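Transcriptional regulator (Pyrococcus horikoshii, PDB 1UDD) is of unsettled function but belongs, as a TenA homologue, to the all-helical TENA/THI-4/PQQC family and assembles from four chains. Local coordinates at residues N48-L53 and R77-V82; R55-I60 and I73-D78. All coordinates share one frame; numbering follows the deposited sequence.

Contact 1 (N48-L53 and R77-V82); sequences NYLVGL and RDEVTV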
ATOM      1  N   ASN A  48      -4.837 -19.877  -6.987  1.00 34.75           N
ATOM      2  CA  ASN A  48      -4.443 -18.495  -7.164  1.00 35.27           C
ATOM      3  C   ASN A  48      -5.582 -17.539  -6.814  1.00 36.23           C
ATOM      4  O   ASN A  48      -5.343 -16.413  -6.372  1.00 36.01           O
ATOM      5  CB  ASN A  48      -4.010 -18.259  -8.601  1.00 33.90           C
ATOM      6  CG  ASN A  48      -3.265 -16.966  -8.757  1.00 34.87           C
ATOM      7  OD1 ASN A  48      -2.212 -16.780  -8.147  1.00 34.89           O
ATOM      8  ND2 ASN A  48      -3.802 -16.053  -9.567  1.00 33.49           N
ATOM      9  N   TYR A  49      -6.812 -17.993  -7.029  1.00 32.40           N
ATOM     10  CA  TYR A  49      -8.002 -17.207  -6.743  1.00 32.86           C
ATOM     11  C   TYR A  49      -8.155 -17.129  -5.221  1.00 31.86           C
ATOM     12  O   TYR A  49      -8.422 -16.065  -4.660  1.00 28.50           O
ATOM     13  CB  TYR A  49      -9.221 -17.892  -7.386  1.00 32.61           C
ATOM     14  CG  TYR A  49     -10.490 -17.055  -7.476  1.00 34.05           C
ATOM     15  CD1 TYR A  49     -11.311 -17.132  -8.609  1.00 34.69           C
ATOM     16  CD2 TYR A  49     -10.904 -16.238  -6.422  1.00 31.64           C
ATOM     17  CE1 TYR A  49     -12.512 -16.422  -8.689  1.00 32.22           C
ATOM     18  CE2 TYR A  49     -12.108 -15.523  -6.493  1.00 30.03           C
ATOM     19  CZ  TYR A  49     -12.902 -15.624  -7.628  1.00 31.28           C
ATOM     20  OH  TYR A  49     -14.101 -14.954  -7.691  1.00 31.62           O
ATOM     21  N   LEU A  50      -7.965 -18.272  -4.572  1.00 30.22           N
ATOM     22  CA  LEU A  50      -8.066 -18.401  -3.124  1.00 30.99           C
ATOM     23  C   LEU A  50      -7.053 -17.471  -2.450  1.00 32.10           C
ATOM     24  O   LEU A  50      -7.391 -16.734  -1.512  1.00 30.58           O
ATOM     25  CB  LEU A  50      -7.802 -19.861  -2.751  1.00 32.31           C
ATOM     26  CG  LEU A  50      -7.799 -20.342  -1.306  1.00 36.80           C
ATOM     27  CD1 LEU A  50      -7.619 -21.855  -1.301  1.00 35.90           C
ATOM     28  CD2 LEU A  50      -6.687 -19.673  -0.517  1.00 34.84           C
ATOM     29  N   VAL A  51      -5.812 -17.517  -2.929  1.00 29.24           N
ATOM     30  CA  VAL A  51      -4.760 -16.674  -2.391  1.00 29.05           C
ATOM     31  C   VAL A  51      -5.058 -15.193  -2.706  1.00 28.35           C
ATOM     32  O   VAL A  51      -4.989 -14.339  -1.826  1.00 29.18           O
ATOM     33  CB  VAL A  51      -3.361 -17.075  -2.980  1.00 31.25           C
ATOM     34  CG1 VAL A  51      -2.285 -16.095  -2.518  1.00 29.81           C
ATOM     35  CG2 VAL A  51      -2.990 -18.486  -2.530  1.00 28.86           C
ATOM     36  N   GLY A  52      -5.414 -14.903  -3.953  1.00 28.70           N
ATOM     37  CA  GLY A  52      -5.696 -13.528  -4.351  1.00 28.21           C
ATOM     38  C   GLY A  52      -6.837 -12.876  -3.584  1.00 29.71           C
ATOM     39  O   GLY A  52      -6.774 -11.688  -3.237  1.00 29.59           O
ATOM     40  N   LEU A  53      -7.897 -13.637  -3.340  1.00 27.18           N
ATOM     41  CA  LEU A  53      -9.041 -13.119  -2.595  1.00 28.07           C
ATOM     42  C   LEU A  53      -8.543 -12.771  -1.193  1.00 24.68           C
ATOM     43  O   LEU A  53      -8.930 -11.763  -0.607  1.00 22.90           O
ATOM     44  CB  LEU A  53     -10.132 -14.182  -2.517  1.00 31.93           C
ATOM     45  CG  LEU A  53     -11.573 -13.757  -2.229  1.00 39.46           C
ATOM     46  CD1 LEU A  53     -12.065 -12.853  -3.354  1.00 37.04           C
ATOM     47  CD2 LEU A  53     -12.472 -15.005  -2.118  1.00 35.91           C
ATOM     48  N   ARG A  77      -8.838 -14.798   6.896  1.00 32.12           N
ATOM     49  CA  ARG A  77      -8.277 -15.935   7.628  1.00 35.74           C
ATOM     50  C   ARG A  77      -8.973 -17.239   7.215  1.00 36.58           C
ATOM     51  O   ARG A  77      -8.316 -18.237   6.950  1.00 35.95           O
ATOM     52  CB  ARG A  77      -8.414 -15.687   9.138  1.00 37.01           C
ATOM     53  CG  ARG A  77      -7.893 -16.800  10.030  1.00 40.09           C
ATOM     54  CD  ARG A  77      -9.003 -17.779  10.354  1.00 43.79           C
ATOM     55  NE  ARG A  77      -8.572 -18.804  11.294  1.00 47.80           N
ATOM     56  CZ  ARG A  77      -9.395 -19.670  11.877  1.00 51.98           C
ATOM     57  NH1 ARG A  77     -10.695 -19.634  11.615  1.00 51.54           N
ATOM     58  NH2 ARG A  77      -8.918 -20.569  12.727  1.00 53.22           N
ATOM     59  N   ASP A  78     -10.300 -17.212   7.136  1.00 36.20           N
ATOM     60  CA  ASP A  78     -11.057 -18.384   6.731  1.00 34.79           C
ATOM     61  C   ASP A  78     -10.730 -18.806   5.310  1.00 34.57           C
ATOM     62  O   ASP A  78     -10.735 -19.996   5.004  1.00 35.61           O
ATOM     63  CB  ASP A  78     -12.549 -18.121   6.845  1.00 35.06           C
ATOM     64  CG  ASP A  78     -13.011 -18.045   8.278  1.00 36.19           C
ATOM     65  OD1 ASP A  78     -12.192 -18.299   9.189  1.00 34.32           O
ATOM     66  OD2 ASP A  78     -14.199 -17.735   8.489  1.00 36.96           O
ATOM     67  N   GLU A  79     -10.458 -17.845   4.436  1.00 31.93           N
ATOM     68  CA  GLU A  79     -10.121 -18.189   3.057  1.00 34.09           C
ATOM     69  C   GLU A  79      -8.895 -19.080   3.024  1.00 34.28           C
ATOM     70  O   GLU A  79      -8.855 -20.049   2.280  1.00 36.90           O
ATOM     71  CB  GLU A  79      -9.798 -16.954   2.212  1.00 32.47           C
ATOM     72  CG  GLU A  79     -10.945 -16.405   1.392  1.00 37.87           C
ATOM     73  CD  GLU A  79     -11.586 -17.439   0.492  1.00 36.80           C
ATOM     74  OE1 GLU A  79     -11.007 -17.818  -0.555  1.00 39.16           O
ATOM     75  OE2 GLU A  79     -12.687 -17.878   0.845  1.00 34.82           O
ATOM     76  N   VAL A  80      -7.888 -18.745   3.822  1.00 35.64           N
ATOM     77  CA  VAL A  80      -6.648 -19.516   3.817  1.00 35.58           C
ATOM     78  C   VAL A  80      -6.500 -20.593   4.876  1.00 34.72           C
ATOM     79  O   VAL A  80      -5.420 -21.120   5.071  1.00 37.57           O
ATOM     80  CB  VAL A  80      -5.420 -18.587   3.864  1.00 36.33           C
ATOM     81  CG1 VAL A  80      -5.224 -17.945   2.509  1.00 34.13           C
ATOM     82  CG2 VAL A  80      -5.596 -17.531   4.938  1.00 34.38           C
ATOM     83  N   THR A  81      -7.580 -20.932   5.559  1.00 36.36           N
ATOM     84  CA  THR A  81      -7.497 -21.982   6.562  1.00 38.01           C
ATOM     85  C   THR A  81      -8.625 -22.979   6.330  1.00 37.90           C
ATOM     86  O   THR A  81      -8.425 -24.024   5.714  1.00 41.49           O
ATOM     87  CB  THR A  81      -7.578 -21.405   7.992  1.00 38.76           C
ATOM     88  OG1 THR A  81      -8.847 -20.774   8.199  1.00 41.43           O
ATOM     89  CG2 THR A  81      -6.483 -20.385   8.202  1.00 37.76           C
ATOM     90  N   VAL A  82      -9.813 -22.646   6.810  1.00 39.58           N
ATOM     91  CA  VAL A  82     -10.980 -23.499   6.638  1.00 38.35           C
ATOM     92  C   VAL A  82     -11.159 -23.851   5.163  1.00 40.10           C
ATOM     93  O   VAL A  82     -11.340 -25.016   4.819  1.00 40.58           O
ATOM     94  CB  VAL A  82     -12.259 -22.784   7.115  1.00 39.24           C
ATOM     95  CG1 VAL A  82     -13.450 -23.705   6.969  1.00 41.67           C
ATOM     96  CG2 VAL A  82     -12.100 -22.316   8.555  1.00 42.13           C
TER
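Leu50 packs its branched end against the last turn of helix 68-79, where it meets Glu79 and Val80. Its CG lies anti to the backbone N (chi1 179°), which carries the branched end out from helix 36-63. CD2 does most of the touching: it sits 3.6 Å from the carbonyl oxygen Glu79 O and 3.8 Å from Val80 CG1, the latter a plain methyl-to-methyl contact. The side chains of Leu50 and Glu79 overlap antiparallel. Val84 and Tyr87 of helix 82-93 also touch Leu50. One turn further on, Leu53 sends CD2 against the Glu79 carboxylate, 3.5 Å from Glu79 OE1 and 3.7 Å from Glu79 CD. Glu79 reaches this methyl through a bend at chi2 (-54°), so its carboxylate turns in between the two leucines. Leu53 also packs on Cys136 and Phe137 of helix 126-146 and on Met117 of helix 108-123. At Val80 the chain leaves helical geometry, and Thr81 ties the turn that follows back to helix 68-79. Its OG1 gives a 2.9 Å hydrogen bond to Arg77 O, approaching from above the carbonyl plane, while Thr81 itself occupies the N-cap position of helix 82-93 without making a capping bond. Within helix 68-79, the neighbours Arg77 and Asp78 form a salt bridge, Arg77 NH1 meeting Asp78 OD1 at 3.1 Å nearly in the guanidinium plane. No hydrogen bond joins 48-53 to 77-82; between them there is only van der Waals contact. The Glu79 carboxylate thus gains no polar partner from 48-53, but Glu79 stays partly exposed, and any effect of the leucines on its charge is probably modest.

Contact 2 (R55-I60 and I73-D78); sequences RALAVI and IELARD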
ATOM      1  N   ARG A  55      -5.391 -11.926  -0.259  1.00 26.34           N
ATOM      2  CA  ARG A  55      -4.541 -10.737  -0.276  1.00 23.82           C
ATOM      3  C   ARG A  55      -5.362  -9.472  -0.301  1.00 23.54           C
ATOM      4  O   ARG A  55      -5.062  -8.518   0.420  1.00 25.17           O
ATOM      5  CB  ARG A  55      -3.617 -10.700  -1.506  1.00 23.13           C
ATOM      6  CG  ARG A  55      -2.431 -11.628  -1.446  1.00 26.40           C
ATOM      7  CD  ARG A  55      -1.503 -11.478  -2.674  1.00 25.53           C
ATOM      8  NE  ARG A  55      -0.729 -12.702  -2.812  1.00 27.31           N
ATOM      9  CZ  ARG A  55       0.252 -13.042  -1.992  1.00 27.70           C
ATOM     10  NH1 ARG A  55       0.584 -12.226  -1.002  1.00 27.26           N
ATOM     11  NH2 ARG A  55       0.842 -14.226  -2.113  1.00 33.92           N
ATOM     12  N   ALA A  56      -6.392  -9.446  -1.145  1.00 21.01           N
ATOM     13  CA  ALA A  56      -7.209  -8.244  -1.252  1.00 22.35           C
ATOM     14  C   ALA A  56      -7.962  -7.989   0.057  1.00 21.36           C
ATOM     15  O   ALA A  56      -8.059  -6.842   0.509  1.00 19.39           O
ATOM     16  CB  ALA A  56      -8.182  -8.354  -2.448  1.00 19.26           C
ATOM     17  N   LEU A  57      -8.471  -9.052   0.680  1.00 18.57           N
ATOM     18  CA  LEU A  57      -9.176  -8.880   1.943  1.00 22.18           C
ATOM     19  C   LEU A  57      -8.244  -8.337   3.013  1.00 23.52           C
ATOM     20  O   LEU A  57      -8.655  -7.506   3.831  1.00 19.48           O
ATOM     21  CB  LEU A  57      -9.785 -10.198   2.417  1.00 23.10           C
ATOM     22  CG  LEU A  57     -11.059 -10.585   1.649  1.00 26.53           C
ATOM     23  CD1 LEU A  57     -11.427 -12.048   1.928  1.00 28.27           C
ATOM     24  CD2 LEU A  57     -12.181  -9.649   2.031  1.00 24.90           C
ATOM     25  N   ALA A  58      -6.987  -8.795   3.000  1.00 22.55           N
ATOM     26  CA  ALA A  58      -6.026  -8.335   3.993  1.00 23.63           C
ATOM     27  C   ALA A  58      -5.799  -6.821   3.827  1.00 22.15           C
ATOM     28  O   ALA A  58      -5.817  -6.081   4.803  1.00 24.15           O
ATOM     29  CB  ALA A  58      -4.699  -9.097   3.848  1.00 16.49           C
ATOM     30  N   VAL A  59      -5.586  -6.361   2.598  1.00 19.39           N
ATOM     31  CA  VAL A  59      -5.379  -4.925   2.385  1.00 24.19           C
ATOM     32  C   VAL A  59      -6.620  -4.125   2.827  1.00 23.17           C
ATOM     33  O   VAL A  59      -6.507  -3.126   3.542  1.00 23.07           O
ATOM     34  CB  VAL A  59      -5.066  -4.606   0.913  1.00 22.00           C
ATOM     35  CG1 VAL A  59      -4.995  -3.104   0.721  1.00 21.92           C
ATOM     36  CG2 VAL A  59      -3.755  -5.263   0.509  1.00 24.29           C
ATOM     37  N   ILE A  60      -7.804  -4.555   2.411  1.00 23.01           N
ATOM     38  CA  ILE A  60      -9.012  -3.846   2.830  1.00 24.28           C
ATOM     39  C   ILE A  60      -9.060  -3.796   4.365  1.00 23.08           C
ATOM     40  O   ILE A  60      -9.288  -2.736   4.964  1.00 24.05           O
ATOM     41  CB  ILE A  60     -10.289  -4.534   2.310  1.00 23.38           C
ATOM     42  CG1 ILE A  60     -10.326  -4.468   0.784  1.00 24.70           C
ATOM     43  CG2 ILE A  60     -11.534  -3.853   2.910  1.00 23.03           C
ATOM     44  CD1 ILE A  60     -11.524  -5.158   0.183  1.00 23.60           C
ATOM     45  N   ILE A  73     -10.665  -9.390   8.539  1.00 30.04           N
ATOM     46  CA  ILE A  73      -9.487 -10.239   8.693  1.00 30.10           C
ATOM     47  C   ILE A  73      -9.936 -11.692   8.946  1.00 31.57           C
ATOM     48  O   ILE A  73      -9.259 -12.637   8.543  1.00 33.38           O
ATOM     49  CB  ILE A  73      -8.589  -9.741   9.852  1.00 31.59           C
ATOM     50  CG1 ILE A  73      -7.207 -10.387   9.769  1.00 33.03           C
ATOM     51  CG2 ILE A  73      -9.215 -10.077  11.181  1.00 32.59           C
ATOM     52  CD1 ILE A  73      -6.381  -9.943   8.554  1.00 37.05           C
ATOM     53  N   GLU A  74     -11.087 -11.859   9.597  1.00 32.71           N
ATOM     54  CA  GLU A  74     -11.644 -13.184   9.896  1.00 33.57           C
ATOM     55  C   GLU A  74     -11.994 -13.899   8.600  1.00 33.66           C
ATOM     56  O   GLU A  74     -11.779 -15.111   8.449  1.00 33.24           O
ATOM     57  CB  GLU A  74     -12.919 -13.051  10.731  1.00 36.94           C
ATOM     58  CG  GLU A  74     -13.636 -14.387  11.022  1.00 39.29           C
ATOM     59  CD  GLU A  74     -12.868 -15.251  12.024  1.00 42.68           C
ATOM     60  OE1 GLU A  74     -12.213 -14.670  12.910  1.00 41.15           O
ATOM     61  OE2 GLU A  74     -12.927 -16.500  11.940  1.00 44.75           O
ATOM     62  N   LEU A  75     -12.553 -13.127   7.673  1.00 31.22           N
ATOM     63  CA  LEU A  75     -12.951 -13.624   6.367  1.00 30.68           C
ATOM     64  C   LEU A  75     -11.691 -13.991   5.567  1.00 30.99           C
ATOM     65  O   LEU A  75     -11.659 -15.000   4.847  1.00 28.88           O
ATOM     66  CB  LEU A  75     -13.745 -12.527   5.650  1.00 33.13           C
ATOM     67  CG  LEU A  75     -14.627 -12.830   4.441  1.00 38.98           C
ATOM     68  CD1 LEU A  75     -15.653 -13.906   4.796  1.00 38.55           C
ATOM     69  CD2 LEU A  75     -15.336 -11.538   4.017  1.00 35.58           C
ATOM     70  N   ALA A  76     -10.653 -13.168   5.699  1.00 27.83           N
ATOM     71  CA  ALA A  76      -9.403 -13.420   4.990  1.00 30.42           C
ATOM     72  C   ALA A  76      -8.774 -14.681   5.572  1.00 30.08           C
ATOM     73  O   ALA A  76      -8.253 -15.518   4.839  1.00 31.75           O
ATOM     74  CB  ALA A  76      -8.454 -12.243   5.155  1.00 27.89           C
ATOM     75  N   ARG A  77      -8.838 -14.798   6.896  1.00 32.12           N
ATOM     76  CA  ARG A  77      -8.277 -15.935   7.628  1.00 35.74           C
ATOM     77  C   ARG A  77      -8.973 -17.239   7.215  1.00 36.58           C
ATOM     78  O   ARG A  77      -8.316 -18.237   6.950  1.00 35.95           O
ATOM     79  CB  ARG A  77      -8.414 -15.687   9.138  1.00 37.01           C
ATOM     80  CG  ARG A  77      -7.893 -16.800  10.030  1.00 40.09           C
ATOM     81  CD  ARG A  77      -9.003 -17.779  10.354  1.00 43.79           C
ATOM     82  NE  ARG A  77      -8.572 -18.804  11.294  1.00 47.80           N
ATOM     83  CZ  ARG A  77      -9.395 -19.670  11.877  1.00 51.98           C
ATOM     84  NH1 ARG A  77     -10.695 -19.634  11.615  1.00 51.54           N
ATOM     85  NH2 ARG A  77      -8.918 -20.569  12.727  1.00 53.22           N
ATOM     86  N   ASP A  78     -10.300 -17.212   7.136  1.00 36.20           N
ATOM     87  CA  ASP A  78     -11.057 -18.384   6.731  1.00 34.79           C
ATOM     88  C   ASP A  78     -10.730 -18.806   5.310  1.00 34.57           C
ATOM     89  O   ASP A  78     -10.735 -19.996   5.004  1.00 35.61           O
ATOM     90  CB  ASP A  78     -12.549 -18.121   6.845  1.00 35.06           C
ATOM     91  CG  ASP A  78     -13.011 -18.045   8.278  1.00 36.19           C
ATOM     92  OD1 ASP A  78     -12.192 -18.299   9.189  1.00 34.32           O
ATOM     93  OD2 ASP A  78     -14.199 -17.735   8.489  1.00 36.96           O
TER
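Leu57 and Ala76 face each other where the helices come near, with their CA atoms 5.5 Å apart. From the root outward, Leu57 CB rests on Ala76 CB at 3.7 Å, a close methylene-to-methyl contact, as the short alanine side chain allows. The chain then turns with CG anti to the carbonyl carbon (chi1 -76°), and its two methyls take different partners. CD1 lies over the backbone of the opposite helix, 3.9 Å from Ala76 CA and 4.0 Å from Ala76 N, and it also meets Leu75 CG at 4.1 Å. CD2 touches Leu75 CD2 at 4.2 Å. Leu75 holds its CG anti to the backbone N, and the two leucine side chains lie at a slant to each other. This is the packing of an antiparallel helical hairpin: 36-63 and 68-79 are consecutive helices joined by a short loop, and their segments 55-60 and 73-78 run with axes 8.5 Å apart and directions 161° apart. Alanines on both helices suit the close approach, Ala58 lying beside Ala76 with its backbone N 4.3 Å from Ala76 CB. Leu133 of helix 126-146 also touches Leu57. Ala58 also packs on Ala58 of the second subunit, and Ile73 on its Val80, so the hairpin forms part of the boundary between the two chains. On the side of helix 68-79 turned from 55-60, towards the second subunit, Glu74 joins Arg77 and Asp78 in a salt-bridge network, the link from Glu74 OE2 to Arg77 being long. Glu74 OE1 makes a salt bridge to Arg77 NE of the second subunit, and Arg77 NE reciprocates with Glu74 OE1 of that subunit.

In the fold
Contacts 1 and 2 join the same pair of helices, 36-63 and 68-79, at neighbouring levels, with centres about 8 Å apart and Arg77 and Asp78 common to both. Each is largely buried; the centre of contact 1 lies about 11 Å from the chain's centre, that of contact 2 about 14 Å. Their chemistry differs with place. In contact 2, in the body of the hairpin where both segments are helical, the side-chain contacts are all apolar. Contact 1 lies at the end of helix 68-79, where a carboxylate and a backbone carbonyl enter the interface and the chain turns into helix 82-93. Both also touch the second subunit, and Val59, which touches nothing across contact 2, packs on the third and fourth.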